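Side-chain contact in adenylate kinase (Desulfovibrio gigas, PDB 2XB4), which probably catalyses the reversible transfer of the terminal phosphate of ATP to AMP, giving two ADP, and binds a zinc ion: residues E51-D54 with L58-D61. Residues are numbered along the deposited sequence; the frame is centred on the assembly and turned at random.
Sequences EFID and LVPD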
loop_
_atom_site.group_PDB
_atom_site.type_symbol
_atom_site.label_atom_id
_atom_site.label_comp_id
_atom_site.label_asym_id
_atom_site.label_seq_id
_atom_site.Cartn_x
_atom_site.Cartn_y
_atom_site.Cartn_z
ATOM N N GLU A 51 -11.606 -28.323 -12.443
ATOM C CA GLU A 51 -12.783 -28.792 -11.680
ATOM C C GLU A 51 -12.494 -28.880 -10.184
ATOM O O GLU A 51 -13.391 -28.603 -9.389
ATOM C CB GLU A 51 -13.311 -30.097 -12.223
ATOM C CG GLU A 51 -13.655 -29.994 -13.718
ATOM C CD GLU A 51 -14.260 -31.290 -14.362
ATOM O OE1 GLU A 51 -13.778 -32.400 -14.010
ATOM O OE2 GLU A 51 -15.218 -31.136 -15.203
ATOM N N PHE A 52 -11.287 -29.286 -9.788
ATOM C CA PHE A 52 -10.942 -29.166 -8.326
ATOM C C PHE A 52 -10.822 -27.739 -7.844
ATOM O O PHE A 52 -11.410 -27.358 -6.795
ATOM C CB PHE A 52 -9.658 -29.923 -7.967
ATOM C CG PHE A 52 -9.780 -31.415 -8.147
ATOM C CD1 PHE A 52 -9.625 -31.999 -9.447
ATOM C CD2 PHE A 52 -10.063 -32.262 -7.053
ATOM C CE1 PHE A 52 -9.726 -33.427 -9.617
ATOM C CE2 PHE A 52 -10.180 -33.647 -7.232
ATOM C CZ PHE A 52 -10.024 -34.234 -8.526
ATOM N N ILE A 53 -10.049 -26.952 -8.571
ATOM C CA ILE A 53 -9.785 -25.560 -8.114
ATOM C C ILE A 53 -11.153 -24.857 -7.952
ATOM O O ILE A 53 -11.365 -24.102 -6.995
ATOM C CB ILE A 53 -8.884 -24.896 -9.156
ATOM C CG1 ILE A 53 -7.476 -25.550 -9.108
ATOM C CG2 ILE A 53 -8.830 -23.356 -8.987
ATOM C CD1 ILE A 53 -6.737 -25.266 -10.367
ATOM N N ASP A 54 -12.082 -25.083 -8.896
ATOM C CA ASP A 54 -13.377 -24.352 -8.890
ATOM C C ASP A 54 -14.381 -24.712 -7.731
ATOM O O ASP A 54 -15.419 -24.058 -7.580
ATOM C CB ASP A 54 -14.042 -24.517 -10.265
ATOM C CG ASP A 54 -13.406 -23.608 -11.364
ATOM O OD1 ASP A 54 -12.465 -22.783 -11.058
ATOM O OD2 ASP A 54 -13.830 -23.745 -12.540
ATOM N N LEU A 58 -7.663 -28.661 -3.676
ATOM C CA LEU A 58 -6.407 -28.700 -4.408
ATOM C C LEU A 58 -6.428 -29.668 -5.592
ATOM O O LEU A 58 -7.197 -30.629 -5.619
ATOM C CB LEU A 58 -5.213 -29.071 -3.468
ATOM C CG LEU A 58 -4.943 -28.049 -2.362
ATOM C CD1 LEU A 58 -3.684 -28.416 -1.544
ATOM C CD2 LEU A 58 -4.770 -26.621 -2.941
ATOM N N VAL A 59 -5.524 -29.467 -6.540
ATOM C CA VAL A 59 -5.412 -30.459 -7.621
ATOM C C VAL A 59 -4.672 -31.694 -7.059
ATOM O O VAL A 59 -3.676 -31.538 -6.330
ATOM C CB VAL A 59 -4.665 -29.859 -8.811
ATOM C CG1 VAL A 59 -4.443 -30.918 -9.941
ATOM C CG2 VAL A 59 -5.354 -28.513 -9.290
ATOM N N PRO A 60 -5.157 -32.906 -7.326
ATOM C CA PRO A 60 -4.457 -34.077 -6.792
ATOM C C PRO A 60 -3.069 -34.275 -7.448
ATOM O O PRO A 60 -2.878 -33.894 -8.597
ATOM C CB PRO A 60 -5.388 -35.286 -7.187
ATOM C CG PRO A 60 -6.720 -34.668 -7.462
ATOM C CD PRO A 60 -6.377 -33.276 -8.053
ATOM N N ASP A 61 -2.141 -34.914 -6.736
ATOM C CA ASP A 61 -0.776 -35.155 -7.244
ATOM C C ASP A 61 -0.779 -35.948 -8.518
ATOM O O ASP A 61 0.090 -35.701 -9.362
ATOM C CB ASP A 61 0.085 -35.898 -6.211
ATOM C CG ASP A 61 0.174 -35.192 -4.868
ATOM O OD1 ASP A 61 0.099 -33.920 -4.792
ATOM O OD2 ASP A 61 0.364 -35.956 -3.859
#
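Pro60 lays the leading edge of its pyrrolidine ring over one face of the Phe52 ring in a CH-pi contact. Pro60 CD stands 3.6 Å from the centroid of the Phe52 ring, only 5° off the ring normal. Pro60 CG leans toward the far rim and comes within 3.5 Å of Phe52 CZ. Proline suits the place: CD, bonded to the ring nitrogen, has C-H groups somewhat polarised toward the pi cloud, and the closed ring holds them there with little freedom. Phe52 offers the flat pi surface on which they lie, turned to receive them by a chi1 of -65°, which sets CG anti to its own carbonyl carbon. At the root of the ring, Leu58 O approaches Phe52 CB at 3.5 Å, a van der Waals contact with the loop backbone. Beside this stack the side chains of Ile53 and Val59 meet at an angle. Branching at CB lets each send one arm to the interface: Val59 CG2 lies 3.6 Å from Ile53 CG1 and 3.7 Å from Ile53 CD1. The contact thus folds the loop back on helix 50-53 at the end of the probable NMP-binding region, where Leu58 and Val59 are predicted to contact AMP. Ile53 and Val59 also pack on helix 31-40, through Ile39 and Phe35 respectively, and Phe52 touches Ile63 of helix 61-75, whose N-cap position Pro60 occupies.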